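Local structure of tyrosine specific protein phosphatase (Trypanosoma cruzi, 4AZ1) at residues L84-K89 with A242-E247; V91-P96 with P102-M107; M118-E123 with V128-Y133; H197-S202 with A294-L299; L284-R287 with D291-A294. The protein probably removes phosphate from phosphotyrosine residues of protein substrates, acting as a protein tyrosine phosphatase. All coordinates share one frame; numbering follows the deposited sequence.

How the interactions relate
From the N terminus, interaction 1 opens in the loop between strands 79-82 and 90-93 and closes on helix 232-247. Inside that long loop nest two local closures in series. Interaction 2 joins strand 90-93 to helix 101-110, and interaction 3 folds 118-123 back on 128-133; the two touch through Ala95 on Ala130 and Phe104 on Tyr133. Interaction 4 crosses interaction 1, because it starts at 197-202, within its loop, and ends beyond it on helix 293-299. Interaction 5 closes the turn leading into that same helix, shares Ala294 with interaction 4, and meets interaction 1 through the Glu247-Arg287 salt bridge.

Interaction 1: L84-K89 with A242-E247; sequences LDLPHK and ALTHLE
The imidazole of His245 meets the loop 84-89 by two routes, one polar and one apolar. At the ring edge, in the ring plane, a water lies 2.6 Å from His245 NE2; the same water donates to Leu84 O at 3.0 Å, so it bridges the helix side chain to a loop carbonyl. The other ring nitrogen, ND1, is hydrogen-bonded to Thr250 OG1; both nitrogens are thus engaged, which should limit the rotation of the ring. Leu86 CD2 comes obliquely to the imidazole, 4.5 Å from His245 NE2.

The direct contact is apolar and is carried by Leu86 and Thr244, whose side chains pass alongside one another, each heading toward the other's backbone. Leu86 CD2 touches Thr244 CG2 at 3.7 Å and Thr244 CB at 4.1 Å. Thr244 presents its methyl because chi1 of -59° sets CG2 anti to the backbone N; OG1 lies beside that N and bonds back to Tyr240 O, one helical turn earlier. Pro87 adds a looser touch, its CD standing 4.3 Å from Thr244 CG2. No direct hydrogen bond joins the two segments, and the nearest CA atoms, those of Leu86 and Thr244, remain 7.6 Å apart.

Leu84 turns to Ala262 and Met263 of helix 255-266, so the loop sits over more than one helix. The contact belongs to the protein tyrosine phosphatase fold; here the connection between the edge strand 79-82 and its antiparallel neighbour 90-93 rests on the C-terminal turns of the helix that follows the Cys-containing phosphate-binding loop.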
# COMPACT_ATOMS: atom_id res chain seq x y z
N LEU A 84 -24.95 -1.39 16.23
CA LEU A 84 -26.41 -1.45 16.28
C LEU A 84 -26.93 -2.13 17.55
O LEU A 84 -28.05 -2.66 17.54
CB LEU A 84 -26.96 -2.17 15.05
CG LEU A 84 -26.60 -1.55 13.69
CD1 LEU A 84 -26.54 -2.60 12.59
CD2 LEU A 84 -27.59 -0.45 13.34
N ASP A 85 -26.14 -2.12 18.62
CA ASP A 85 -26.54 -2.74 19.89
C ASP A 85 -26.73 -4.24 19.70
O ASP A 85 -27.69 -4.84 20.20
CB ASP A 85 -27.84 -2.13 20.45
CG ASP A 85 -27.68 -0.66 20.82
OD1 ASP A 85 -26.63 -0.30 21.39
OD2 ASP A 85 -28.62 0.12 20.56
N LEU A 86 -25.82 -4.85 18.95
CA LEU A 86 -25.89 -6.28 18.66
C LEU A 86 -24.58 -6.91 19.14
O LEU A 86 -23.68 -6.18 19.57
CB LEU A 86 -26.11 -6.49 17.17
CG LEU A 86 -27.42 -5.90 16.65
CD1 LEU A 86 -27.50 -6.12 15.16
CD2 LEU A 86 -28.61 -6.51 17.35
N PRO A 87 -24.49 -8.25 19.11
CA PRO A 87 -23.26 -8.87 19.62
C PRO A 87 -22.02 -8.47 18.84
O PRO A 87 -20.94 -8.39 19.42
CB PRO A 87 -23.54 -10.37 19.46
CG PRO A 87 -25.01 -10.47 19.70
CD PRO A 87 -25.57 -9.25 18.96
N HIS A 88 -22.18 -8.23 17.55
CA HIS A 88 -21.05 -7.79 16.73
C HIS A 88 -21.16 -6.33 16.30
O HIS A 88 -22.26 -5.85 15.96
CB HIS A 88 -20.87 -8.69 15.50
CG HIS A 88 -20.41 -10.07 15.83
ND1 HIS A 88 -21.29 -11.10 16.13
CD2 HIS A 88 -19.17 -10.60 15.95
CE1 HIS A 88 -20.61 -12.19 16.40
NE2 HIS A 88 -19.32 -11.92 16.29
N LYS A 89 -20.02 -5.65 16.32
CA LYS A 89 -19.87 -4.35 15.68
C LYS A 89 -19.15 -4.61 14.38
O LYS A 89 -18.53 -5.67 14.19
CB LYS A 89 -19.02 -3.41 16.54
CG LYS A 89 -19.55 -3.15 17.93
CD LYS A 89 -18.87 -1.92 18.53
CE LYS A 89 -19.34 -1.66 19.96
NZ LYS A 89 -18.92 -0.32 20.46
N ALA A 242 -30.95 -7.30 10.89
CA ALA A 242 -32.34 -7.72 10.77
C ALA A 242 -32.54 -9.16 11.22
O ALA A 242 -33.53 -9.46 11.90
CB ALA A 242 -32.84 -7.51 9.33
N LEU A 243 -31.61 -10.04 10.88
CA LEU A 243 -31.74 -11.45 11.25
C LEU A 243 -31.53 -11.69 12.74
O LEU A 243 -32.11 -12.61 13.31
CB LEU A 243 -30.82 -12.35 10.42
CG LEU A 243 -31.31 -12.59 8.98
CD1 LEU A 243 -30.17 -13.05 8.08
CD2 LEU A 243 -32.44 -13.60 8.97
N THR A 244 -30.70 -10.85 13.37
CA THR A 244 -30.50 -10.93 14.81
C THR A 244 -31.80 -10.56 15.52
O THR A 244 -32.19 -11.20 16.50
CB THR A 244 -29.36 -10.02 15.29
OG1 THR A 244 -28.14 -10.39 14.63
CG2 THR A 244 -29.18 -10.14 16.80
N HIS A 245 -32.49 -9.53 15.03
CA HIS A 245 -33.80 -9.19 15.59
C HIS A 245 -34.79 -10.35 15.46
O HIS A 245 -35.55 -10.64 16.39
CB HIS A 245 -34.36 -7.92 14.93
CG HIS A 245 -33.71 -6.67 15.42
ND1 HIS A 245 -34.00 -6.11 16.65
CD2 HIS A 245 -32.75 -5.89 14.88
CE1 HIS A 245 -33.26 -5.04 16.83
NE2 HIS A 245 -32.49 -4.88 15.77
N LEU A 246 -34.75 -11.02 14.31
CA LEU A 246 -35.61 -12.17 14.06
C LEU A 246 -35.33 -13.26 15.09
O LEU A 246 -36.25 -13.82 15.68
CB LEU A 246 -35.37 -12.69 12.63
CG LEU A 246 -36.22 -13.84 12.09
CD1 LEU A 246 -36.33 -13.76 10.57
CD2 LEU A 246 -35.67 -15.20 12.49
N GLU A 247 -34.05 -13.55 15.29
CA GLU A 247 -33.61 -14.61 16.20
C GLU A 247 -33.91 -14.33 17.69
O GLU A 247 -34.01 -15.27 18.48
CB GLU A 247 -32.12 -14.89 16.01
CG GLU A 247 -31.80 -15.72 14.77
CD GLU A 247 -30.30 -15.83 14.50
OE1 GLU A 247 -29.53 -14.97 14.99
OE2 GLU A 247 -29.90 -16.77 13.78
O HOH W 1 -30.43 -3.33 15.83

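Interaction 2: V91-P96 with P102-M107; sequences VACQAP and PDFLAM. With FMT (formic acid), chain H.
Gln94 NE2, next to the Cys93, Pro96 and Phe104 cluster, is gripped by two acceptors: O1 of a formic acid molecule at 3.0 Å, through a bent bond, and the backbone O of Lys48. Arg50 N donates to Gln94 OE1, so the amide is held at its oxygen as well as its nitrogen. The formic acid, probably from the crystallisation liquor, is also hydrogen-bonded to Asn78 N and rests against the proline, its carbon 3.6 Å from Pro96 CA.

Across the segments the contact is aromatic. The Pro96 ring crosses the Phe104 side chain obliquely and lays CG over one face of the phenyl ring. Pro96 CG is 3.6 Å from Phe104 CG and 4.0 Å from the ring centroid, 26° off the normal, which qualifies as a CH-pi contact offset toward the rim. Cys93 comes from another direction: its SG is 4.0 Å from Phe104 CE1 and 5.3 Å from the centroid, 75° off the normal, a sulfur-aromatic contact at the edge. Phe104 attains this position with CG anti to the backbone N (chi1 -180°), extending the ring from the helix toward the strand end. All three residues are buried, and Tyr133 adds an edge-to-face ring contact.

The contact joins the end of strand 90-93 to helix 101-110 within a beta-alpha-beta crossover: the chain continues to strand 115-118, parallel to 90-93, with 222-225 between them in the sheet. The Gln-Ala-Pro sequence leaving the first strand resembles the Gln-Gly-Pro found at this place in many classical tyrosine phosphatases.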
# COMPACT_ATOMS: atom_id res chain seq x y z
N VAL A 91 -16.79 -2.80 10.96
CA VAL A 91 -16.13 -1.69 10.31
C VAL A 91 -16.52 -1.72 8.85
O VAL A 91 -16.11 -2.62 8.10
CB VAL A 91 -14.59 -1.74 10.47
CG1 VAL A 91 -13.95 -0.59 9.73
CG2 VAL A 91 -14.22 -1.67 11.95
N ALA A 92 -17.36 -0.77 8.44
CA ALA A 92 -17.75 -0.67 7.04
C ALA A 92 -16.75 0.26 6.37
O ALA A 92 -16.60 1.41 6.79
CB ALA A 92 -19.18 -0.12 6.91
N CYS A 93 -16.07 -0.20 5.33
CA CYS A 93 -15.06 0.65 4.71
C CYS A 93 -14.94 0.36 3.24
O CYS A 93 -15.50 -0.62 2.75
CB CYS A 93 -13.70 0.47 5.40
SG CYS A 93 -13.07 -1.22 5.31
N GLN A 94 -14.23 1.23 2.53
CA GLN A 94 -14.02 1.04 1.09
C GLN A 94 -12.97 -0.05 0.90
O GLN A 94 -12.30 -0.46 1.86
CB GLN A 94 -13.50 2.34 0.46
CG GLN A 94 -12.10 2.69 0.99
CD GLN A 94 -11.47 3.91 0.33
OE1 GLN A 94 -12.11 4.65 -0.43
NE2 GLN A 94 -10.19 4.13 0.61
N ALA A 95 -12.85 -0.54 -0.33
CA ALA A 95 -11.69 -1.35 -0.71
C ALA A 95 -10.52 -0.36 -0.78
O ALA A 95 -10.56 0.60 -1.57
CB ALA A 95 -11.92 -2.04 -2.08
N PRO A 96 -9.48 -0.57 0.04
CA PRO A 96 -8.34 0.37 0.04
C PRO A 96 -7.67 0.46 -1.33
O PRO A 96 -7.57 -0.56 -2.03
CB PRO A 96 -7.37 -0.24 1.06
CG PRO A 96 -7.71 -1.75 1.07
CD PRO A 96 -9.23 -1.76 0.89
N PRO A 102 -1.22 -0.18 2.86
CA PRO A 102 -0.43 -0.34 4.09
C PRO A 102 -1.22 0.12 5.32
O PRO A 102 -1.12 -0.52 6.38
CB PRO A 102 0.78 0.56 3.86
CG PRO A 102 0.90 0.69 2.37
CD PRO A 102 -0.51 0.65 1.86
N ASP A 103 -1.96 1.22 5.18
CA ASP A 103 -2.85 1.69 6.25
C ASP A 103 -3.86 0.62 6.63
O ASP A 103 -4.15 0.39 7.82
CB ASP A 103 -3.61 2.93 5.79
CG ASP A 103 -2.68 4.05 5.35
OD1 ASP A 103 -2.01 3.89 4.29
OD2 ASP A 103 -2.64 5.08 6.06
N PHE A 104 -4.42 -0.03 5.63
CA PHE A 104 -5.49 -1.00 5.86
C PHE A 104 -4.92 -2.17 6.65
O PHE A 104 -5.49 -2.59 7.66
CB PHE A 104 -6.06 -1.44 4.51
CG PHE A 104 -7.18 -2.45 4.61
CD1 PHE A 104 -8.43 -2.08 5.10
CD2 PHE A 104 -7.00 -3.76 4.18
CE1 PHE A 104 -9.47 -3.01 5.16
CE2 PHE A 104 -8.03 -4.69 4.25
CZ PHE A 104 -9.26 -4.32 4.73
N LEU A 105 -3.78 -2.69 6.19
CA LEU A 105 -3.15 -3.84 6.84
C LEU A 105 -2.69 -3.49 8.25
O LEU A 105 -2.78 -4.32 9.18
CB LEU A 105 -1.98 -4.37 6.00
CG LEU A 105 -2.34 -4.89 4.60
CD1 LEU A 105 -1.13 -5.51 3.88
CD2 LEU A 105 -3.48 -5.89 4.66
N ALA A 106 -2.18 -2.28 8.41
CA ALA A 106 -1.72 -1.82 9.72
C ALA A 106 -2.88 -1.77 10.70
O ALA A 106 -2.74 -2.10 11.88
CB ALA A 106 -1.06 -0.46 9.61
N MET A 107 -4.03 -1.32 10.20
CA MET A 107 -5.25 -1.29 10.99
C MET A 107 -5.63 -2.70 11.42
O MET A 107 -5.88 -2.92 12.61
CB MET A 107 -6.41 -0.67 10.19
CG MET A 107 -7.72 -0.58 10.97
SD MET A 107 -8.76 -2.07 10.81
CE MET A 107 -8.84 -2.20 9.02
C FMT H . -9.70 1.54 3.17
O1 FMT H . -9.68 2.78 3.20
O2 FMT H . -10.54 0.82 3.71

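Interaction 3: M118-E123 with V128-Y133; sequences MVTKLE and VKADRY. With FMT (formic acid), chain G.
Met118 reaches Ala130 with a fully extended side chain: CG is anti to the backbone N (chi1 176°) and the later torsions are also trans, which carries CE to 3.7 Å from Ala130 CB. On the way, SD passes Tyr133 OH at 4.1 Å, the two side chains running alongside each other with opposite heading; that hydroxyl is hydrogen-bonded to His225 NE2 and Gln188 NE2.

In Thr120 the hydroxyl is trans to N (chi1 -178°), a torsion that brings OG1 to Lys121 O, to which it donates in the carbonyl plane, on a lone pair; Glu124 OE2 is a further partner. Thr120 OG1 also lies 3.4 Å from Lys129 CB. The lysine chain bends at chi2 (-71°), leading NZ away to a salt bridge with Asp196. The Leu122 side chain sets off away from 128-133, yet CD2 folds back to 3.6 Å from Arg132 N and 4.1 Å from Ala130 CB.

Two consecutive amides hold the backbones together: Lys129 N at 2.7 Å and Ala130 N at 2.9 Å both donate to Leu122 O, from the same face of its carbonyl plane. The bonding resembles that of a classic beta bulge, next to the antiparallel non-hydrogen-bonded pair Glu123-Val128. By sequence and position the hairpin matches the E-loop of classical tyrosine phosphatases, whose lysine meets the Asp of the Trp-Pro-Asp loop, as Lys129 does here.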
# COMPACT_ATOMS: atom_id res chain seq x y z
N MET A 118 -15.11 -9.50 2.24
CA MET A 118 -15.02 -8.72 1.02
C MET A 118 -16.16 -9.17 0.11
O MET A 118 -16.22 -10.35 -0.27
CB MET A 118 -13.65 -8.96 0.35
CG MET A 118 -13.51 -8.25 -0.98
SD MET A 118 -11.89 -8.58 -1.70
CE MET A 118 -12.12 -7.82 -3.30
N VAL A 119 -17.06 -8.25 -0.23
CA VAL A 119 -18.24 -8.59 -1.01
C VAL A 119 -18.21 -7.99 -2.42
O VAL A 119 -19.12 -7.28 -2.85
CB VAL A 119 -19.55 -8.16 -0.27
CG1 VAL A 119 -20.75 -8.77 -0.92
CG2 VAL A 119 -19.51 -8.64 1.17
N THR A 120 -17.13 -8.26 -3.14
CA THR A 120 -16.99 -7.80 -4.51
C THR A 120 -15.89 -8.62 -5.16
O THR A 120 -15.06 -9.20 -4.46
CB THR A 120 -16.61 -6.28 -4.57
OG1 THR A 120 -16.52 -5.85 -5.93
CG2 THR A 120 -15.25 -6.03 -3.88
N LYS A 121 -15.89 -8.68 -6.50
CA LYS A 121 -14.67 -9.04 -7.22
C LYS A 121 -13.76 -7.82 -7.33
O LYS A 121 -14.21 -6.68 -7.13
CB LYS A 121 -14.97 -9.56 -8.62
CG LYS A 121 -15.81 -10.83 -8.63
CD LYS A 121 -15.85 -11.41 -10.02
CE LYS A 121 -17.25 -11.38 -10.56
NZ LYS A 121 -17.35 -12.35 -11.68
N LEU A 122 -12.50 -8.08 -7.67
CA LEU A 122 -11.52 -7.03 -7.92
C LEU A 122 -11.98 -6.15 -9.08
O LEU A 122 -11.80 -4.92 -9.05
CB LEU A 122 -10.16 -7.66 -8.28
CG LEU A 122 -9.49 -8.43 -7.13
CD1 LEU A 122 -8.28 -9.27 -7.65
CD2 LEU A 122 -9.05 -7.46 -6.03
N GLU A 123 -12.56 -6.79 -10.10
CA GLU A 123 -13.03 -6.14 -11.32
C GLU A 123 -14.38 -6.71 -11.70
O GLU A 123 -14.57 -7.93 -11.63
CB GLU A 123 -12.09 -6.45 -12.50
CG GLU A 123 -10.67 -5.95 -12.34
CD GLU A 123 -9.80 -6.31 -13.53
OE1 GLU A 123 -10.33 -6.84 -14.53
OE2 GLU A 123 -8.58 -6.05 -13.47
N VAL A 128 -12.71 -1.44 -12.38
CA VAL A 128 -12.02 -1.83 -11.14
C VAL A 128 -12.90 -1.56 -9.92
O VAL A 128 -13.42 -0.46 -9.76
CB VAL A 128 -10.69 -1.06 -10.93
CG1 VAL A 128 -9.95 -1.65 -9.73
CG2 VAL A 128 -9.80 -1.12 -12.18
N LYS A 129 -13.06 -2.56 -9.06
CA LYS A 129 -13.79 -2.38 -7.81
C LYS A 129 -12.84 -2.39 -6.60
O LYS A 129 -13.09 -1.71 -5.61
CB LYS A 129 -14.81 -3.51 -7.64
CG LYS A 129 -15.91 -3.50 -8.68
CD LYS A 129 -16.84 -2.31 -8.44
CE LYS A 129 -17.98 -2.28 -9.44
NZ LYS A 129 -18.86 -1.09 -9.13
N ALA A 130 -11.77 -3.17 -6.69
CA ALA A 130 -10.87 -3.32 -5.55
C ALA A 130 -9.45 -3.67 -5.97
O ALA A 130 -9.21 -4.05 -7.13
CB ALA A 130 -11.40 -4.39 -4.58
N ASP A 131 -8.52 -3.56 -5.02
CA ASP A 131 -7.13 -3.89 -5.27
C ASP A 131 -6.69 -5.00 -4.33
O ASP A 131 -6.99 -4.97 -3.13
CB ASP A 131 -6.24 -2.65 -5.08
CG ASP A 131 -6.41 -1.63 -6.21
OD1 ASP A 131 -5.77 -1.81 -7.27
OD2 ASP A 131 -7.18 -0.66 -6.03
N ARG A 132 -5.98 -5.98 -4.88
CA ARG A 132 -5.53 -7.13 -4.09
C ARG A 132 -4.62 -6.76 -2.92
O ARG A 132 -3.65 -5.99 -3.06
CB ARG A 132 -4.82 -8.15 -5.00
CG ARG A 132 -4.37 -9.41 -4.25
CD ARG A 132 -3.87 -10.47 -5.23
NE ARG A 132 -2.89 -9.90 -6.14
CZ ARG A 132 -1.60 -9.73 -5.83
NH1 ARG A 132 -1.14 -10.09 -4.63
NH2 ARG A 132 -0.76 -9.21 -6.72
N TYR A 133 -4.93 -7.30 -1.75
CA TYR A 133 -4.06 -7.11 -0.59
C TYR A 133 -3.64 -8.44 0.05
O TYR A 133 -3.08 -8.45 1.15
CB TYR A 133 -4.72 -6.18 0.42
CG TYR A 133 -6.14 -6.57 0.78
CD1 TYR A 133 -6.38 -7.50 1.78
CD2 TYR A 133 -7.23 -6.00 0.13
CE1 TYR A 133 -7.68 -7.87 2.13
CE2 TYR A 133 -8.54 -6.36 0.48
CZ TYR A 133 -8.75 -7.29 1.47
OH TYR A 133 -10.03 -7.65 1.82
C FMT G . -11.71 -11.82 -7.95
O1 FMT G . -11.84 -10.89 -7.16
O2 FMT G . -12.40 -11.96 -8.96

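Interaction 4: H197-S202 with A294-L299; sequences HGIPQS and ALVGLL. With EDO (1,2-ethanediol), chain C.
The backbones of Ile199 and Leu299 stay well apart, their CA atoms 8.3 Å from each other. On the helix side, Leu298 N bonds to Ala294 O and Leu299 N to Leu295 O. No hydrogen bond joins the two segments.

Ile199 carries the loop's side of the contact with both of its branches. Its CG1 stands between the backbone N and the carbonyl carbon (chi1 62°), and with chi2 of 173° the chain runs out straight to CD1, which meets Val296 CG1 at 3.8 Å; the two side chains cross at a slant. The other branch, CG2, makes a looser touch on Leu299 CD1 at 4.4 Å. Val296 and Leu299 are three residues apart in the helix, so Ile199 packs against neighbouring positions on one helical face.

A 1,2-ethanediol, probably from the crystallisation liquor, borders the pair. Its O1 donates to Pro200 O at 3.2 Å and lies 3.9 Å from Ile199 CD1 and 4.1 Å from Val296 CG2.

Within the loop, Gly198 O accepts from Trp194 NE1 and Pro200 packs on the same residue, while Leu299 also touches Phe278 of helix 274-288. The contact thus joins the C-terminal helix 293-299, at the surface, to the segment just after the Trp-Pro-Asp sequence, the signature of the mobile WPD loop in the tyrosine phosphatase fold.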
# COMPACT_ATOMS: atom_id res chain seq x y z
N HIS A 197 -24.81 -3.59 -8.73
CA HIS A 197 -26.01 -3.38 -9.59
C HIS A 197 -26.84 -4.64 -9.80
O HIS A 197 -27.81 -4.60 -10.55
CB HIS A 197 -25.66 -2.77 -10.96
CG HIS A 197 -25.01 -1.42 -10.90
ND1 HIS A 197 -23.64 -1.26 -10.92
CD2 HIS A 197 -25.54 -0.18 -10.83
CE1 HIS A 197 -23.36 0.03 -10.86
NE2 HIS A 197 -24.49 0.71 -10.80
N GLY A 198 -26.47 -5.75 -9.16
CA GLY A 198 -27.26 -6.97 -9.26
C GLY A 198 -27.71 -7.44 -7.88
O GLY A 198 -27.63 -6.68 -6.91
N ILE A 199 -28.19 -8.68 -7.80
CA ILE A 199 -28.54 -9.31 -6.52
C ILE A 199 -27.77 -10.64 -6.36
O ILE A 199 -27.23 -11.17 -7.34
CB ILE A 199 -30.04 -9.57 -6.43
CG1 ILE A 199 -30.47 -10.54 -7.53
CG2 ILE A 199 -30.82 -8.25 -6.53
CD1 ILE A 199 -31.93 -10.98 -7.40
N PRO A 200 -27.69 -11.17 -5.12
CA PRO A 200 -26.94 -12.43 -4.97
C PRO A 200 -27.49 -13.56 -5.82
O PRO A 200 -28.72 -13.71 -5.96
CB PRO A 200 -27.09 -12.75 -3.49
CG PRO A 200 -27.19 -11.39 -2.84
CD PRO A 200 -28.02 -10.57 -3.81
N GLN A 201 -26.58 -14.34 -6.40
CA GLN A 201 -26.95 -15.47 -7.24
C GLN A 201 -27.73 -16.52 -6.46
O GLN A 201 -28.67 -17.13 -7.00
CB GLN A 201 -25.70 -16.08 -7.91
CG GLN A 201 -25.14 -15.21 -9.04
CD GLN A 201 -23.70 -15.54 -9.41
OE1 GLN A 201 -23.19 -16.63 -9.10
NE2 GLN A 201 -23.03 -14.60 -10.08
N SER A 202 -27.36 -16.72 -5.19
CA SER A 202 -28.15 -17.58 -4.30
C SER A 202 -28.20 -17.06 -2.85
O SER A 202 -27.21 -16.55 -2.33
CB SER A 202 -27.63 -19.02 -4.31
OG SER A 202 -26.33 -19.10 -3.75
N ALA A 294 -40.81 -14.90 -7.34
CA ALA A 294 -41.53 -13.86 -8.08
C ALA A 294 -40.91 -12.46 -7.88
O ALA A 294 -40.87 -11.66 -8.81
CB ALA A 294 -42.99 -13.86 -7.70
N LEU A 295 -40.45 -12.17 -6.66
CA LEU A 295 -39.81 -10.88 -6.38
C LEU A 295 -38.47 -10.77 -7.09
O LEU A 295 -38.18 -9.75 -7.73
CB LEU A 295 -39.59 -10.69 -4.88
CG LEU A 295 -40.80 -10.26 -4.05
CD1 LEU A 295 -40.40 -10.08 -2.59
CD2 LEU A 295 -41.36 -8.97 -4.61
N VAL A 296 -37.65 -11.82 -6.96
CA VAL A 296 -36.40 -11.94 -7.70
C VAL A 296 -36.68 -11.75 -9.19
O VAL A 296 -35.92 -11.08 -9.90
CB VAL A 296 -35.73 -13.31 -7.43
CG1 VAL A 296 -34.56 -13.57 -8.39
CG2 VAL A 296 -35.25 -13.39 -6.00
N GLY A 297 -37.78 -12.33 -9.66
CA GLY A 297 -38.21 -12.18 -11.04
C GLY A 297 -38.44 -10.73 -11.44
O GLY A 297 -38.00 -10.30 -12.51
N LEU A 298 -39.13 -9.98 -10.58
CA LEU A 298 -39.36 -8.55 -10.83
C LEU A 298 -38.07 -7.71 -10.82
O LEU A 298 -37.99 -6.67 -11.48
CB LEU A 298 -40.34 -7.99 -9.80
CG LEU A 298 -41.82 -8.22 -10.08
CD1 LEU A 298 -42.68 -7.56 -9.02
CD2 LEU A 298 -42.15 -7.68 -11.46
N LEU A 299 -37.08 -8.15 -10.06
CA LEU A 299 -35.85 -7.37 -9.95
C LEU A 299 -34.91 -7.66 -11.13
O LEU A 299 -34.04 -6.84 -11.44
CB LEU A 299 -35.16 -7.63 -8.60
CG LEU A 299 -35.75 -6.98 -7.34
CD1 LEU A 299 -35.18 -7.64 -6.09
CD2 LEU A 299 -35.46 -5.48 -7.30
C1 EDO C . -31.41 -12.82 -3.14
O1 EDO C . -31.50 -13.47 -4.41
C2 EDO C . -31.09 -13.89 -2.10
O2 EDO C . -30.90 -13.27 -0.83

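Interaction 5: L284-R287 with D291-A294; sequences LMCR and DIKA
Ile292 plugs the corner of a helix-loop-helix connection, packing back on Met285 and Cys286 of helix 274-288 from the N-cap position of helix 293-299. At CB its side chain divides. CG2 goes to Met285, 3.7 Å from CB of that residue, and also lies 3.9 Å from Cys286 SG. The other branch stands between the backbone N and the carbonyl carbon (chi1 62°): CG1 passes Cys286 SG at 4.0 Å, and the terminal CD1 closes on the same sulfur at 3.5 Å. All three atoms of the side chain beyond CB thus lie against the Cys286 sulfur. Met285 bends at chi3 (75°), bringing CE to 3.9 Å from Asp291 O, and its sulfur also touches Leu295 further along the short helix.

Asp291, whose CB points away from helix 274-288, braces the turn. Asp291 OD2 accepts from Lys293 N at 3.1 Å, two residues on, forming an Asx turn at the helix start. That amide reaches the oxygen from above the carboxylate plane, 56° out of it, while the other oxygen, Asp291 OD1, pairs with Lys293 NZ at 3.5 Å in a salt bridge.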
# COMPACT_ATOMS: atom_id res chain seq x y z
N LEU A 284 -34.65 -12.01 4.83
CA LEU A 284 -35.59 -12.27 5.93
C LEU A 284 -36.61 -13.29 5.47
O LEU A 284 -36.89 -14.27 6.17
CB LEU A 284 -36.29 -10.98 6.39
CG LEU A 284 -35.46 -10.03 7.25
CD1 LEU A 284 -36.20 -8.73 7.47
CD2 LEU A 284 -35.10 -10.66 8.62
N MET A 285 -37.13 -13.08 4.27
CA MET A 285 -38.09 -14.01 3.70
C MET A 285 -37.53 -15.42 3.57
O MET A 285 -38.18 -16.38 3.99
CB MET A 285 -38.60 -13.49 2.35
CG MET A 285 -39.38 -12.18 2.47
SD MET A 285 -39.78 -11.46 0.86
CE MET A 285 -41.12 -12.57 0.34
N CYS A 286 -36.33 -15.56 3.01
CA CYS A 286 -35.70 -16.88 2.90
C CYS A 286 -35.54 -17.56 4.27
O CYS A 286 -35.87 -18.74 4.41
CB CYS A 286 -34.34 -16.79 2.20
SG CYS A 286 -34.47 -16.37 0.46
N ARG A 287 -35.06 -16.82 5.26
CA ARG A 287 -34.92 -17.39 6.61
C ARG A 287 -36.27 -17.88 7.11
O ARG A 287 -36.35 -18.92 7.77
CB ARG A 287 -34.34 -16.36 7.58
CG ARG A 287 -34.22 -16.85 9.03
CD ARG A 287 -33.20 -18.00 9.17
NE ARG A 287 -31.82 -17.56 8.96
CZ ARG A 287 -31.08 -16.95 9.88
NH1 ARG A 287 -31.59 -16.71 11.09
NH2 ARG A 287 -29.83 -16.59 9.62
N ASP A 291 -41.18 -17.97 -0.18
CA ASP A 291 -40.66 -17.97 -1.55
C ASP A 291 -40.41 -16.55 -2.08
O ASP A 291 -41.28 -15.68 -1.98
CB ASP A 291 -41.62 -18.71 -2.48
CG ASP A 291 -40.93 -19.21 -3.74
OD1 ASP A 291 -40.31 -20.30 -3.68
OD2 ASP A 291 -41.00 -18.51 -4.77
N ILE A 292 -39.23 -16.32 -2.64
CA ILE A 292 -38.83 -15.00 -3.13
C ILE A 292 -38.71 -14.98 -4.65
O ILE A 292 -38.25 -13.99 -5.23
CB ILE A 292 -37.47 -14.56 -2.54
CG1 ILE A 292 -36.35 -15.54 -2.97
CG2 ILE A 292 -37.55 -14.43 -1.02
CD1 ILE A 292 -34.96 -14.97 -2.76
N LYS A 293 -39.12 -16.06 -5.30
CA LYS A 293 -38.86 -16.25 -6.73
C LYS A 293 -39.54 -15.20 -7.61
O LYS A 293 -38.91 -14.65 -8.52
CB LYS A 293 -39.26 -17.67 -7.14
CG LYS A 293 -39.09 -17.98 -8.61
CD LYS A 293 -39.40 -19.45 -8.91
CE LYS A 293 -38.44 -20.39 -8.19
NZ LYS A 293 -38.97 -20.87 -6.87
N ALA A 294 -40.81 -14.90 -7.34
CA ALA A 294 -41.53 -13.86 -8.08
C ALA A 294 -40.91 -12.46 -7.88
O ALA A 294 -40.87 -11.66 -8.81
CB ALA A 294 -42.99 -13.86 -7.70